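Local coordinates for protein pumilio homolog 23 (Arabidopsis thaliana, PDB 5WZK) that binds RNA in a sequence-specific manner through a right-handed superhelix of pumilio repeats and recognises a segment of 18S rRNA, at residues 45-48 with 49-52; 480-483 with 484-488. All coordinates share one frame; numbering follows the deposited sequence.

Contact 1 of 2, residues 45-48 with 49-52; sequences ALEE and TRGR
The carbonyl O of Leu-46 takes two bonds from Thr-49, which reaches back to it where the chain leaves helix 35-47. The hydroxyl OG1 reaches it at 2.7 Å in the carbonyl plane, while the backbone N, at 2.8 Å, comes from above that plane. OG1 lies between the backbone N and the carbonyl carbon of its own residue (chi1 78°), a torsion that swings it back over the last turn. One residue further on, Arg-50 N donates to Glu-47 O at 3.0 Å, closing a type I turn from Glu-47 to Arg-50; a type II turn from Thr-49 to Arg-52 overlaps it, with Gly-51 at a positive phi where a side chain would jam against the preceding carbonyl O. The turns lie at the start of the first pumilio repeat and lead into helix 53-58, for which Arg-52 is the N-cap residue. Among the charged side chains, Arg-52 brings the NE and NH2 edge of its guanidinium to Glu-48 O, both bonds weak at 3.5 Å, while its NH1 bonds to Thr-17 on helix 15-29. A bend at chi2 (78°) leaves Arg-50 CD 3.8 Å from Glu-47 O. Its guanidinium comes obliquely to Glu-47 CG, without a salt bridge to the carboxylate.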
ATOM      1  N   ALA A  45      39.426  10.789   0.613  1.00 50.00           N
ATOM      2  CA  ALA A  45      38.788  11.949   0.010  1.00 45.79           C
ATOM      3  C   ALA A  45      37.892  12.663   1.010  1.00 42.85           C
ATOM      4  O   ALA A  45      37.870  13.897   1.052  1.00 45.74           O
ATOM      5  CB  ALA A  45      37.997  11.533  -1.228  1.00 35.83           C
ATOM      6  N   LEU A  46      37.152  11.907   1.827  1.00 39.48           N
ATOM      7  CA  LEU A  46      36.277  12.538   2.808  1.00 39.49           C
ATOM      8  C   LEU A  46      37.034  13.554   3.660  1.00 43.36           C
ATOM      9  O   LEU A  46      36.519  14.644   3.930  1.00 45.75           O
ATOM     10  CB  LEU A  46      35.609  11.473   3.676  1.00 38.22           C
ATOM     11  CG  LEU A  46      34.581  10.611   2.941  1.00 45.14           C
ATOM     12  CD1 LEU A  46      34.016   9.533   3.853  1.00 43.82           C
ATOM     13  CD2 LEU A  46      33.454  11.452   2.373  1.00 43.98           C
ATOM     14  N   GLU A  47      38.278  13.239   4.047  1.00 40.28           N
ATOM     15  CA  GLU A  47      39.099  14.203   4.782  1.00 49.09           C
ATOM     16  C   GLU A  47      39.169  15.554   4.078  1.00 51.29           C
ATOM     17  O   GLU A  47      39.154  16.607   4.729  1.00 52.80           O
ATOM     18  CB  GLU A  47      40.513  13.663   4.979  1.00 61.03           C
ATOM     19  CG  GLU A  47      40.660  12.575   6.029  1.00 72.86           C
ATOM     20  CD  GLU A  47      42.123  12.261   6.320  1.00 83.02           C
ATOM     21  OE1 GLU A  47      42.942  13.212   6.388  1.00 70.03           O
ATOM     22  OE2 GLU A  47      42.454  11.063   6.468  1.00 90.60           O
ATOM     23  N   GLU A  48      39.236  15.551   2.748  1.00 44.03           N
ATOM     24  CA  GLU A  48      39.290  16.807   2.010  1.00 49.35           C
ATOM     25  C   GLU A  48      38.044  17.673   2.199  1.00 49.90           C
ATOM     26  O   GLU A  48      37.998  18.801   1.699  1.00 44.88           O
ATOM     27  CB  GLU A  48      39.519  16.533   0.521  1.00 48.98           C
ATOM     28  CG  GLU A  48      40.934  16.088   0.199  1.00 50.21           C
ATOM     29  CD  GLU A  48      41.974  17.122   0.610  1.00 58.78           C
ATOM     30  OE1 GLU A  48      41.861  18.299   0.176  1.00 54.29           O
ATOM     31  OE2 GLU A  48      42.895  16.754   1.376  1.00 57.57           O
ATOM     32  N   THR A  49      37.031  17.170   2.915  1.00 49.22           N
ATOM     33  CA  THR A  49      35.823  17.939   3.191  1.00 41.61           C
ATOM     34  C   THR A  49      35.808  18.553   4.577  1.00 46.61           C
ATOM     35  O   THR A  49      34.874  19.299   4.884  1.00 47.34           O
ATOM     36  CB  THR A  49      34.569  17.077   3.054  1.00 41.70           C
ATOM     37  OG1 THR A  49      34.434  16.261   4.224  1.00 42.28           O
ATOM     38  CG2 THR A  49      34.636  16.195   1.816  1.00 44.50           C
ATOM     39  N   ARG A  50      36.791  18.245   5.424  1.00 53.83           N
ATOM     40  CA  ARG A  50      36.820  18.786   6.780  1.00 47.24           C
ATOM     41  C   ARG A  50      36.773  20.309   6.753  1.00 43.56           C
ATOM     42  O   ARG A  50      37.621  20.958   6.132  1.00 36.64           O
ATOM     43  CB  ARG A  50      38.071  18.310   7.510  1.00 46.70           C
ATOM     44  CG  ARG A  50      37.801  17.312   8.620  1.00 61.49           C
ATOM     45  CD  ARG A  50      37.548  15.899   8.067  1.00 74.12           C
ATOM     46  NE  ARG A  50      37.223  14.933   9.126  1.00 83.59           N
ATOM     47  CZ  ARG A  50      38.126  14.217   9.804  1.00 93.38           C
ATOM     48  NH1 ARG A  50      39.426  14.343   9.540  1.00 83.47           N
ATOM     49  NH2 ARG A  50      37.731  13.373  10.757  1.00 83.40           N
ATOM     50  N   GLY A  51      35.766  20.876   7.414  1.00 40.45           N
ATOM     51  CA  GLY A  51      35.633  22.309   7.511  1.00 32.97           C
ATOM     52  C   GLY A  51      34.953  22.986   6.345  1.00 38.14           C
ATOM     53  O   GLY A  51      34.796  24.214   6.366  1.00 45.74           O
ATOM     54  N   ARG A  52      34.562  22.250   5.317  1.00 35.78           N
ATOM     55  CA  ARG A  52      33.708  22.816   4.288  1.00 40.45           C
ATOM     56  C   ARG A  52      32.675  21.790   3.866  1.00 38.73           C
ATOM     57  O   ARG A  52      32.371  21.627   2.677  1.00 38.57           O
ATOM     58  CB  ARG A  52      34.521  23.321   3.101  1.00 42.91           C
ATOM     59  CG  ARG A  52      35.783  22.558   2.880  1.00 42.88           C
ATOM     60  CD  ARG A  52      36.593  23.193   1.774  1.00 57.75           C
ATOM     61  NE  ARG A  52      37.569  22.244   1.255  1.00 65.20           N
ATOM     62  CZ  ARG A  52      38.147  22.357   0.069  1.00 71.94           C
ATOM     63  NH1 ARG A  52      37.832  23.388  -0.710  1.00 78.68           N
ATOM     64  NH2 ARG A  52      39.024  21.439  -0.335  1.00 71.86           N
TER

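Contact 2 of 2, residues 480-483 with 484-488; sequences CNLT and LREAI
Asn-481 O accepts a bond from the backbone N of Arg-485 at 3.0 Å, almost straight on to the carbonyl, and a weak second bond from Leu-484 N. That same Leu-484 N is also held by the side chain of Asn-481, whose OD1 lies 3.0 Å away with a C=O...N angle of 173°. Asn-481 CG sits between the backbone N and the carbonyl carbon (chi1 55°), which folds the amide back over the first turn and lets OD1 rest 3.6 Å from Leu-484 CB as well. This asparagine N-cap, within the eighth pumilio repeat, opens helix 482-494, and Glu-486 N to Leu-482 O, 2.9 Å, carries the helical bonding onward. Ahead of the cap, Cys-480 meets the helix in two ways. Its SG packs 3.6 Å from Leu-484 CB and more loosely against Ile-488 CD1, on the flank facing helices 446-455 and 467-478. Its carbonyl O receives Arg-485 NE at 3.0 Å, the donor standing above the carbonyl plane. The extended Arg-485 chain runs past Asn-481 O, with CD 3.5 Å from it, and ends in weak bonds from NH1 to Gln-528 and from NH2 to Asp-478 O. A leucine at Arg-485 has no NE to offer, which would probably leave Cys-480 O without its side-chain donor and the residues ahead of the cap less firmly held.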
ATOM      1  N   CYS A 480     -12.629 -28.383 -11.858  1.00 39.74           N
ATOM      2  CA  CYS A 480     -13.363 -29.118 -12.879  1.00 35.56           C
ATOM      3  C   CYS A 480     -13.382 -30.615 -12.626  1.00 40.18           C
ATOM      4  O   CYS A 480     -12.510 -31.175 -11.956  1.00 40.62           O
ATOM      5  CB  CYS A 480     -12.748 -28.881 -14.251  1.00 36.78           C
ATOM      6  SG  CYS A 480     -13.214 -27.361 -14.959  1.00 50.82           S
ATOM      7  N   ASN A 481     -14.385 -31.266 -13.217  1.00 39.01           N
ATOM      8  CA  ASN A 481     -14.377 -32.713 -13.364  1.00 36.96           C
ATOM      9  C   ASN A 481     -13.382 -33.117 -14.470  1.00 36.63           C
ATOM     10  O   ASN A 481     -12.765 -32.276 -15.128  1.00 40.83           O
ATOM     11  CB  ASN A 481     -15.806 -33.209 -13.636  1.00 43.27           C
ATOM     12  CG  ASN A 481     -16.472 -32.532 -14.861  1.00 40.83           C
ATOM     13  OD1 ASN A 481     -15.820 -32.218 -15.860  1.00 37.43           O
ATOM     14  ND2 ASN A 481     -17.779 -32.326 -14.776  1.00 42.49           N
ATOM     15  N   LEU A 482     -13.225 -34.427 -14.691  1.00 41.48           N
ATOM     16  CA  LEU A 482     -12.309 -34.899 -15.733  1.00 38.03           C
ATOM     17  C   LEU A 482     -12.747 -34.439 -17.116  1.00 36.00           C
ATOM     18  O   LEU A 482     -11.913 -34.109 -17.968  1.00 40.27           O
ATOM     19  CB  LEU A 482     -12.211 -36.423 -15.718  1.00 35.95           C
ATOM     20  CG  LEU A 482     -11.191 -36.974 -16.715  1.00 48.09           C
ATOM     21  CD1 LEU A 482      -9.843 -37.170 -16.022  1.00 49.33           C
ATOM     22  CD2 LEU A 482     -11.665 -38.257 -17.395  1.00 42.07           C
ATOM     23  N   THR A 483     -14.050 -34.423 -17.363  1.00 34.80           N
ATOM     24  CA  THR A 483     -14.540 -34.059 -18.685  1.00 35.51           C
ATOM     25  C   THR A 483     -14.058 -32.677 -19.100  1.00 36.92           C
ATOM     26  O   THR A 483     -13.718 -32.457 -20.266  1.00 34.47           O
ATOM     27  CB  THR A 483     -16.059 -34.108 -18.694  1.00 34.40           C
ATOM     28  OG1 THR A 483     -16.489 -35.290 -18.003  1.00 46.19           O
ATOM     29  CG2 THR A 483     -16.552 -34.111 -20.103  1.00 21.55           C
ATOM     30  N   LEU A 484     -14.016 -31.734 -18.157  1.00 37.86           N
ATOM     31  CA  LEU A 484     -13.630 -30.371 -18.477  1.00 32.51           C
ATOM     32  C   LEU A 484     -12.137 -30.131 -18.297  1.00 42.47           C
ATOM     33  O   LEU A 484     -11.564 -29.247 -18.956  1.00 34.12           O
ATOM     34  CB  LEU A 484     -14.451 -29.395 -17.629  1.00 33.63           C
ATOM     35  CG  LEU A 484     -15.915 -29.381 -18.085  1.00 33.87           C
ATOM     36  CD1 LEU A 484     -16.849 -28.675 -17.107  1.00 30.09           C
ATOM     37  CD2 LEU A 484     -15.995 -28.737 -19.441  1.00 34.87           C
ATOM     38  N   ARG A 485     -11.482 -30.911 -17.435  1.00 37.60           N
ATOM     39  CA  ARG A 485     -10.028 -30.909 -17.457  1.00 39.40           C
ATOM     40  C   ARG A 485      -9.516 -31.326 -18.829  1.00 42.66           C
ATOM     41  O   ARG A 485      -8.630 -30.676 -19.393  1.00 45.50           O
ATOM     42  CB  ARG A 485      -9.483 -31.826 -16.366  1.00 42.66           C
ATOM     43  CG  ARG A 485      -9.383 -31.155 -15.017  1.00 37.18           C
ATOM     44  CD  ARG A 485      -9.448 -32.159 -13.896  1.00 32.66           C
ATOM     45  NE  ARG A 485      -9.566 -31.466 -12.629  1.00 37.48           N
ATOM     46  CZ  ARG A 485      -8.670 -31.516 -11.653  1.00 41.08           C
ATOM     47  NH1 ARG A 485      -7.580 -32.258 -11.788  1.00 45.69           N
ATOM     48  NH2 ARG A 485      -8.874 -30.821 -10.537  1.00 41.09           N
ATOM     49  N   GLU A 486     -10.104 -32.371 -19.407  1.00 35.60           N
ATOM     50  CA  GLU A 486      -9.630 -32.841 -20.699  1.00 36.58           C
ATOM     51  C   GLU A 486      -9.913 -31.833 -21.804  1.00 37.65           C
ATOM     52  O   GLU A 486      -9.145 -31.743 -22.769  1.00 48.65           O
ATOM     53  CB  GLU A 486     -10.267 -34.185 -21.012  1.00 48.22           C
ATOM     54  CG  GLU A 486      -9.747 -34.861 -22.253  1.00 48.78           C
ATOM     55  CD  GLU A 486     -10.375 -36.217 -22.438  1.00 62.22           C
ATOM     56  OE1 GLU A 486     -10.976 -36.730 -21.456  1.00 51.51           O
ATOM     57  OE2 GLU A 486     -10.270 -36.759 -23.561  1.00 73.54           O
ATOM     58  N   ALA A 487     -10.996 -31.066 -21.678  1.00 34.93           N
ATOM     59  CA  ALA A 487     -11.323 -30.047 -22.673  1.00 28.28           C
ATOM     60  C   ALA A 487     -10.374 -28.858 -22.577  1.00 39.73           C
ATOM     61  O   ALA A 487      -9.843 -28.386 -23.591  1.00 37.59           O
ATOM     62  CB  ALA A 487     -12.767 -29.589 -22.486  1.00 33.03           C
ATOM     63  N   ILE A 488     -10.167 -28.346 -21.361  1.00 40.58           N
ATOM     64  CA  ILE A 488      -9.182 -27.288 -21.168  1.00 36.40           C
ATOM     65  C   ILE A 488      -7.821 -27.748 -21.662  1.00 38.62           C
ATOM     66  O   ILE A 488      -7.063 -26.974 -22.257  1.00 38.76           O
ATOM     67  CB  ILE A 488      -9.133 -26.866 -19.689  1.00 34.92           C
ATOM     68  CG1 ILE A 488     -10.381 -26.064 -19.317  1.00 33.13           C
ATOM     69  CG2 ILE A 488      -7.894 -26.034 -19.414  1.00 37.15           C
ATOM     70  CD1 ILE A 488     -10.560 -25.895 -17.825  1.00 29.54           C
TER

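Contacts 1 and 2 stand near the two ends of the same superhelix, at the start of the first pumilio repeat and in the eighth. Their centres are 72 Å apart on opposite sides of the chain's centre, and their nearest atoms are still about 60 Å from each other. They treat helix ends in complementary ways: residues 45-52 lead from one helix to the next, whereas residues 480-488 start a helix behind an N-cap. In each, an arginine side chain donates to a backbone carbonyl, weakly in contact 1 but not in contact 2. Neither reaches the bound RNA, whose nearest atoms lie about 13 Å from contact 1 and about 14 Å from contact 2.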